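Local structure of transcription elongation factor SPT6 (Candida glabrata, 3PJP) at residues S126-K131 with K152-E156; V134-S138 with L184-K189. The protein binds the phosphorylated C-terminal repeat domain of RNA polymerase II through this tandem SH2 domain and probably acts as a histone H3-H4 chaperone during transcription elongation. Residues are numbered along the deposited sequence.

Contact 1: S126-K131 with K152-E156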
ATOM      1  N   SER A 126      -2.132  25.450 -11.164  1.00 31.36           N
ATOM      2  CA  SER A 126      -3.382  25.812 -11.822  1.00 37.50           C
ATOM      3  C   SER A 126      -3.437  27.315 -12.087  1.00 41.47           C
ATOM      4  O   SER A 126      -3.986  27.755 -13.095  1.00 40.06           O
ATOM      5  CB  SER A 126      -4.579  25.383 -10.978  1.00 33.11           C
ATOM      6  OG  SER A 126      -5.795  25.676 -11.640  1.00 31.96           O
ATOM      7  N   LYS A 127      -2.866  28.095 -11.174  1.00 46.21           N
ATOM      8  CA  LYS A 127      -2.813  29.546 -11.320  1.00 52.03           C
ATOM      9  C   LYS A 127      -2.135  29.913 -12.636  1.00 53.52           C
ATOM     10  O   LYS A 127      -2.645  30.726 -13.411  1.00 53.23           O
ATOM     11  CB  LYS A 127      -2.037  30.165 -10.155  1.00 56.04           C
ATOM     12  CG  LYS A 127      -2.591  31.485  -9.650  1.00 63.35           C
ATOM     13  CD  LYS A 127      -3.704  31.258  -8.639  1.00 66.02           C
ATOM     14  CE  LYS A 127      -3.192  30.510  -7.417  1.00 65.83           C
ATOM     15  NZ  LYS A 127      -4.275  30.241  -6.434  1.00 65.62           N
ATOM     16  N   VAL A 128      -0.982  29.299 -12.877  1.00 52.60           N
ATOM     17  CA  VAL A 128      -0.176  29.570 -14.061  1.00 52.26           C
ATOM     18  C   VAL A 128      -0.777  28.950 -15.317  1.00 48.57           C
ATOM     19  O   VAL A 128      -0.750  29.554 -16.388  1.00 51.90           O
ATOM     20  CB  VAL A 128       1.257  29.033 -13.883  1.00 55.26           C
ATOM     21  CG1 VAL A 128       2.066  29.227 -15.157  1.00 58.67           C
ATOM     22  CG2 VAL A 128       1.932  29.708 -12.696  1.00 56.33           C
ATOM     23  N   ASN A 129      -1.317  27.743 -15.182  1.00 37.81           N
ATOM     24  CA  ASN A 129      -1.909  27.035 -16.313  1.00 34.99           C
ATOM     25  C   ASN A 129      -3.391  26.742 -16.104  1.00 37.66           C
ATOM     26  O   ASN A 129      -3.777  25.590 -15.896  1.00 38.26           O
ATOM     27  CB  ASN A 129      -1.151  25.733 -16.579  1.00 41.49           C
ATOM     28  CG  ASN A 129       0.316  25.966 -16.867  1.00 45.17           C
ATOM     29  OD1 ASN A 129       1.143  25.985 -15.956  1.00 50.96           O
ATOM     30  ND2 ASN A 129       0.646  26.153 -18.137  1.00 45.54           N
ATOM     31  N   PRO A 130      -4.227  27.788 -16.179  1.00 33.07           N
ATOM     32  CA  PRO A 130      -5.651  27.733 -15.835  1.00 33.28           C
ATOM     33  C   PRO A 130      -6.459  26.814 -16.738  1.00 30.03           C
ATOM     34  O   PRO A 130      -7.562  26.424 -16.364  1.00 33.56           O
ATOM     35  CB  PRO A 130      -6.120  29.184 -16.031  1.00 34.97           C
ATOM     36  CG  PRO A 130      -4.876  30.003 -16.049  1.00 39.67           C
ATOM     37  CD  PRO A 130      -3.830  29.125 -16.647  1.00 40.48           C
ATOM     38  N   LYS A 131      -5.930  26.473 -17.905  1.00 36.01           N
ATOM     39  CA  LYS A 131      -6.663  25.612 -18.824  1.00 39.57           C
ATOM     40  C   LYS A 131      -6.206  24.161 -18.799  1.00 32.36           C
ATOM     41  O   LYS A 131      -6.841  23.305 -19.409  1.00 35.48           O
ATOM     42  CB  LYS A 131      -6.601  26.158 -20.252  1.00 49.72           C
ATOM     43  CG  LYS A 131      -7.815  26.989 -20.638  1.00 62.01           C
ATOM     44  CD  LYS A 131      -7.421  28.383 -21.094  1.00 70.90           C
ATOM     45  CE  LYS A 131      -7.593  28.551 -22.597  1.00 73.76           C
ATOM     46  NZ  LYS A 131      -7.193  29.914 -23.044  1.00 75.89           N
ATOM     47  N   LYS A 152      -6.917  18.581 -10.297  1.00 18.23           N
ATOM     48  CA  LYS A 152      -7.724  19.753 -10.590  1.00 20.14           C
ATOM     49  C   LYS A 152      -7.814  19.865 -12.105  1.00 22.04           C
ATOM     50  O   LYS A 152      -6.791  19.856 -12.799  1.00 23.20           O
ATOM     51  CB  LYS A 152      -7.055  20.987  -9.984  1.00 17.99           C
ATOM     52  CG  LYS A 152      -7.872  22.257 -10.014  1.00 23.73           C
ATOM     53  CD  LYS A 152      -7.096  23.386  -9.332  1.00 22.92           C
ATOM     54  CE  LYS A 152      -7.853  24.710  -9.370  1.00 28.01           C
ATOM     55  NZ  LYS A 152      -8.900  24.731  -8.327  1.00 29.51           N
ATOM     56  N   LEU A 153      -9.041  19.945 -12.614  1.00 18.90           N
ATOM     57  CA  LEU A 153      -9.313  19.915 -14.047  1.00 25.97           C
ATOM     58  C   LEU A 153      -8.916  21.210 -14.764  1.00 24.64           C
ATOM     59  O   LEU A 153      -8.374  21.181 -15.870  1.00 25.63           O
ATOM     60  CB  LEU A 153     -10.802  19.644 -14.276  1.00 25.66           C
ATOM     61  CG  LEU A 153     -11.252  19.617 -15.737  1.00 31.76           C
ATOM     62  CD1 LEU A 153     -10.818  18.325 -16.422  1.00 33.92           C
ATOM     63  CD2 LEU A 153     -12.759  19.804 -15.839  1.00 34.13           C
ATOM     64  N   ASN A 154      -9.206  22.338 -14.127  1.00 22.34           N
ATOM     65  CA  ASN A 154      -8.863  23.652 -14.655  1.00 27.71           C
ATOM     66  C   ASN A 154      -9.156  24.697 -13.592  1.00 24.81           C
ATOM     67  O   ASN A 154      -9.631  24.367 -12.506  1.00 24.28           O
ATOM     68  CB  ASN A 154      -9.660  23.949 -15.926  1.00 31.09           C
ATOM     69  CG  ASN A 154     -11.155  23.822 -15.713  1.00 28.92           C
ATOM     70  OD1 ASN A 154     -11.697  24.317 -14.725  1.00 24.56           O
ATOM     71  ND2 ASN A 154     -11.825  23.129 -16.625  1.00 31.83           N
ATOM     72  N   ALA A 155      -8.887  25.960 -13.908  1.00 26.82           N
ATOM     73  CA  ALA A 155      -9.025  27.028 -12.926  1.00 27.66           C
ATOM     74  C   ALA A 155     -10.463  27.211 -12.422  1.00 31.49           C
ATOM     75  O   ALA A 155     -10.682  27.702 -11.318  1.00 28.66           O
ATOM     76  CB  ALA A 155      -8.495  28.337 -13.498  1.00 31.25           C
ATOM     77  N   GLU A 156     -11.440  26.811 -13.231  1.00 35.24           N
ATOM     78  CA  GLU A 156     -12.841  27.003 -12.873  1.00 34.68           C
ATOM     79  C   GLU A 156     -13.421  25.824 -12.098  1.00 34.65           C
ATOM     80  O   GLU A 156     -14.591  25.834 -11.721  1.00 34.33           O
ATOM     81  CB  GLU A 156     -13.687  27.271 -14.121  1.00 39.91           C
ATOM     82  CG  GLU A 156     -13.296  28.531 -14.875  1.00 45.23           C
ATOM     83  CD  GLU A 156     -12.003  28.371 -15.652  1.00 49.59           C
ATOM     84  OE1 GLU A 156     -11.822  27.317 -16.300  1.00 47.65           O
ATOM     85  OE2 GLU A 156     -11.166  29.299 -15.611  1.00 51.39           O
TER
HETATM   86  O   HOH W   1      -9.863  27.078 -18.191  1.00 52.73           O
HETATM   87  O   HOH W   2      -8.340  21.143 -18.528  1.00 37.95           O
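Ser126, Pro130 and Ala155 carry most of this small surface contact. Ser126 sits in the last turn of helix 115-128 and is buried. OG of Ser126 lies 3.2 Å from CE of Lys152 and 3.7 Å from CA of Ala155, so the hydroxyl is packed against carbon. The amine of Lys152 turns instead to the backbone of Ser157. Asn129 leaves helical geometry, and Pro130 follows in the loop. CB of Pro130 meets CB of Ala155 at 3.6 Å, and the Pro130 carbonyl accepts the one direct hydrogen bond, from N of Ala155 to O of Pro130 at 2.8 Å. The contact joins the C-terminal end of the first helix of the second SH2 fold to the loop between central strands 146-152 and 159-166. Two waters extend it. Water 1 donates to O of Pro130 (3.0 Å) and to OE1 of Glu156 (2.7 Å). Water 2 links the carbonyls of Lys131 and Leu153, donating to O of Lys131 at 2.8 Å and to O of Leu153 at 2.7 Å.

Contact 2: V134-S138 with L184-K189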
ATOM      1  N   VAL A 134      -4.236  18.873 -14.035  1.00 21.32           N
ATOM      2  CA  VAL A 134      -3.025  18.354 -13.422  1.00 21.11           C
ATOM      3  C   VAL A 134      -3.414  17.328 -12.377  1.00 19.65           C
ATOM      4  O   VAL A 134      -4.508  17.390 -11.812  1.00 19.20           O
ATOM      5  CB  VAL A 134      -2.165  19.472 -12.796  1.00 24.72           C
ATOM      6  CG1 VAL A 134      -2.858  20.066 -11.578  1.00 23.39           C
ATOM      7  CG2 VAL A 134      -0.786  18.949 -12.428  1.00 28.27           C
ATOM      8  N   TYR A 135      -2.531  16.364 -12.145  1.00 19.97           N
ATOM      9  CA  TYR A 135      -2.724  15.410 -11.062  1.00 24.41           C
ATOM     10  C   TYR A 135      -1.399  14.832 -10.580  1.00 19.29           C
ATOM     11  O   TYR A 135      -0.467  14.641 -11.365  1.00 21.67           O
ATOM     12  CB  TYR A 135      -3.699  14.291 -11.460  1.00 24.81           C
ATOM     13  CG  TYR A 135      -3.202  13.302 -12.502  1.00 22.28           C
ATOM     14  CD1 TYR A 135      -2.676  12.074 -12.124  1.00 23.71           C
ATOM     15  CD2 TYR A 135      -3.306  13.578 -13.861  1.00 21.19           C
ATOM     16  CE1 TYR A 135      -2.242  11.156 -13.071  1.00 27.81           C
ATOM     17  CE2 TYR A 135      -2.873  12.664 -14.817  1.00 27.87           C
ATOM     18  CZ  TYR A 135      -2.345  11.458 -14.411  1.00 29.60           C
ATOM     19  OH  TYR A 135      -1.915  10.546 -15.344  1.00 30.01           O
ATOM     20  N   TYR A 136      -1.329  14.568  -9.279  1.00 18.77           N
ATOM     21  CA  TYR A 136      -0.155  13.971  -8.657  1.00 19.30           C
ATOM     22  C   TYR A 136      -0.562  12.892  -7.667  1.00 19.53           C
ATOM     23  O   TYR A 136      -1.667  12.927  -7.131  1.00 17.63           O
ATOM     24  CB  TYR A 136       0.659  15.041  -7.938  1.00 19.15           C
ATOM     25  CG  TYR A 136       1.261  16.047  -8.882  1.00 22.91           C
ATOM     26  CD1 TYR A 136       2.174  15.653  -9.850  1.00 26.30           C
ATOM     27  CD2 TYR A 136       0.913  17.391  -8.810  1.00 30.00           C
ATOM     28  CE1 TYR A 136       2.728  16.574 -10.726  1.00 31.82           C
ATOM     29  CE2 TYR A 136       1.463  18.316  -9.673  1.00 32.12           C
ATOM     30  CZ  TYR A 136       2.367  17.902 -10.632  1.00 31.98           C
ATOM     31  OH  TYR A 136       2.914  18.822 -11.496  1.00 38.95           O
ATOM     32  N   PHE A 137       0.334  11.930  -7.446  1.00 18.78           N
ATOM     33  CA  PHE A 137       0.208  10.963  -6.363  1.00 16.50           C
ATOM     34  C   PHE A 137       1.189  11.364  -5.277  1.00 16.58           C
ATOM     35  O   PHE A 137       2.269  11.886  -5.572  1.00 17.20           O
ATOM     36  CB  PHE A 137       0.560   9.549  -6.851  1.00 17.72           C
ATOM     37  CG  PHE A 137      -0.291   9.062  -7.982  1.00 16.04           C
ATOM     38  CD1 PHE A 137      -1.543   8.520  -7.744  1.00 18.53           C
ATOM     39  CD2 PHE A 137       0.165   9.136  -9.286  1.00 21.34           C
ATOM     40  CE1 PHE A 137      -2.327   8.064  -8.787  1.00 21.19           C
ATOM     41  CE2 PHE A 137      -0.619   8.682 -10.337  1.00 20.73           C
ATOM     42  CZ  PHE A 137      -1.858   8.144 -10.088  1.00 18.25           C
ATOM     43  N   SER A 138       0.810  11.130  -4.025  1.00 15.88           N
ATOM     44  CA  SER A 138       1.717  11.310  -2.897  1.00 12.96           C
ATOM     45  C   SER A 138       1.407  10.303  -1.786  1.00 13.65           C
ATOM     46  O   SER A 138       0.354   9.673  -1.773  1.00 17.42           O
ATOM     47  CB  SER A 138       1.641  12.753  -2.376  1.00 15.10           C
ATOM     48  OG  SER A 138       0.340  13.044  -1.913  1.00 17.55           O
ATOM     49  N   LEU A 184      -3.649   2.417 -13.785  1.00 15.08           N
ATOM     50  CA  LEU A 184      -4.213   3.264 -12.734  1.00 15.44           C
ATOM     51  C   LEU A 184      -4.537   4.665 -13.247  1.00 16.03           C
ATOM     52  O   LEU A 184      -5.618   5.207 -12.961  1.00 15.09           O
ATOM     53  CB  LEU A 184      -3.234   3.367 -11.573  1.00 11.94           C
ATOM     54  CG  LEU A 184      -3.549   4.392 -10.475  1.00 12.30           C
ATOM     55  CD1 LEU A 184      -4.800   3.976  -9.734  1.00 16.15           C
ATOM     56  CD2 LEU A 184      -2.360   4.419  -9.520  1.00 14.59           C
ATOM     57  N   CYS A 185      -3.600   5.272 -13.979  1.00 15.07           N
ATOM     58  CA  CYS A 185      -3.841   6.610 -14.502  1.00 16.83           C
ATOM     59  C   CYS A 185      -4.953   6.584 -15.543  1.00 16.68           C
ATOM     60  O   CYS A 185      -5.784   7.465 -15.562  1.00 17.84           O
ATOM     61  CB  CYS A 185      -2.581   7.258 -15.080  1.00 14.90           C
ATOM     62  SG  CYS A 185      -1.246   7.444 -13.884  1.00 20.16           S
ATOM     63  N   ASN A 186      -4.964   5.556 -16.389  1.00 21.68           N
ATOM     64  CA  ASN A 186      -6.043   5.416 -17.359  1.00 18.26           C
ATOM     65  C   ASN A 186      -7.399   5.225 -16.672  1.00 19.29           C
ATOM     66  O   ASN A 186      -8.402   5.772 -17.111  1.00 18.89           O
ATOM     67  CB  ASN A 186      -5.767   4.259 -18.332  1.00 17.06           C
ATOM     68  CG  ASN A 186      -4.622   4.560 -19.295  1.00 24.00           C
ATOM     69  OD1 ASN A 186      -4.251   5.717 -19.494  1.00 34.64           O
ATOM     70  ND2 ASN A 186      -4.069   3.516 -19.907  1.00 27.21           N
ATOM     71  N   GLY A 187      -7.426   4.437 -15.606  1.00 17.75           N
ATOM     72  CA  GLY A 187      -8.646   4.212 -14.850  1.00 16.13           C
ATOM     73  C   GLY A 187      -9.142   5.472 -14.161  1.00 16.45           C
ATOM     74  O   GLY A 187     -10.345   5.746 -14.146  1.00 19.52           O
ATOM     75  N   PHE A 188      -8.215   6.231 -13.581  1.00 14.68           N
ATOM     76  CA  PHE A 188      -8.518   7.545 -13.027  1.00 18.42           C
ATOM     77  C   PHE A 188      -9.180   8.436 -14.083  1.00 17.54           C
ATOM     78  O   PHE A 188     -10.228   9.042 -13.833  1.00 17.20           O
ATOM     79  CB  PHE A 188      -7.230   8.179 -12.479  1.00 16.11           C
ATOM     80  CG  PHE A 188      -7.292   9.673 -12.315  1.00 18.91           C
ATOM     81  CD1 PHE A 188      -8.199  10.251 -11.446  1.00 20.93           C
ATOM     82  CD2 PHE A 188      -6.413  10.495 -13.005  1.00 18.21           C
ATOM     83  CE1 PHE A 188      -8.238  11.620 -11.281  1.00 17.43           C
ATOM     84  CE2 PHE A 188      -6.452  11.869 -12.850  1.00 24.34           C
ATOM     85  CZ  PHE A 188      -7.364  12.429 -11.989  1.00 18.08           C
ATOM     86  N   LYS A 189      -8.579   8.516 -15.265  1.00 16.72           N
ATOM     87  CA  LYS A 189      -9.122   9.383 -16.310  1.00 21.76           C
ATOM     88  C   LYS A 189     -10.525   8.953 -16.733  1.00 21.09           C
ATOM     89  O   LYS A 189     -11.375   9.792 -17.032  1.00 21.77           O
ATOM     90  CB  LYS A 189      -8.168   9.475 -17.504  1.00 20.74           C
ATOM     91  CG  LYS A 189      -6.851  10.168 -17.163  1.00 20.26           C
ATOM     92  CD  LYS A 189      -5.875  10.154 -18.324  1.00 31.16           C
ATOM     93  CE  LYS A 189      -4.543  10.769 -17.915  1.00 37.88           C
ATOM     94  NZ  LYS A 189      -3.540  10.730 -19.012  1.00 43.39           N
TER
HETATM   95  O   HOH W   3      -0.717  11.206 -17.723  1.00 39.74           O
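Tyr135 is the main bump on strand 134-138. Its CA-to-CB bond points toward helix 184-189, and the ring enters the hollow formed by Cys185, Phe188 and Lys189. At the tip, OH of Tyr135 lies 3.4 Å from CB of Cys185 and 3.7 Å from CE of Lys189. Phe188 presents its edge to one face of Tyr135 in an edge-to-face pair. The centroids are 4.9 Å apart and the planes meet at 54°; CG of Tyr135 and CE2 of Phe188 approach to 3.6 Å. Phe137, two residues along the strand, brings a second ring to the helix. CE1 of Phe137 touches CD2 of Leu184 at 3.7 Å. Cys185 fits beside both rings. SG of Cys185 is 3.9 Å from CE1 of Tyr135 and 3.8 Å from CE2 of Phe137, near the plane of each ring. The segment axes come within 11.7 Å, at 131° between their N-to-C directions, and side chains fill the space. This is the helix-on-sheet packing of an SH2 fold: helix 181-191 lies on one face of the sheet, while Val134 and Tyr136 meet helix 115-128 on the other. Phe188 also packs on Phe151 of the neighbouring strand. At the exposed Lys189, water 3 lies 2.7 Å from OH of Tyr135 and accepts a hydrogen bond from NZ of Lys189 at 3.1 Å. No direct hydrogen bond crosses, so cohesion rests mainly on apolar, aromatic and sulfur-aromatic contacts, with a polar link only through water.

Both contacts belong to the second SH2 fold of the tandem. Their centres are about 16 Å apart, and their segments alternate along the chain. Helix 115-128 ends within residues 126-131, and strand 134-139 is the next element, after a short loop. The two contacts meet where N of Val134 lies 3.0 Å from O of Lys152, a probable hydrogen bond between adjacent antiparallel strands. Contact 1 lies at the surface; its centre is about 30 Å from the centre of the chain. Contact 2 is buried; its centre is about 16 Å from the centre of the chain. No phosphopeptide is present in this chain's assembly, so the coordinates do not tie either contact to the CTD-binding site.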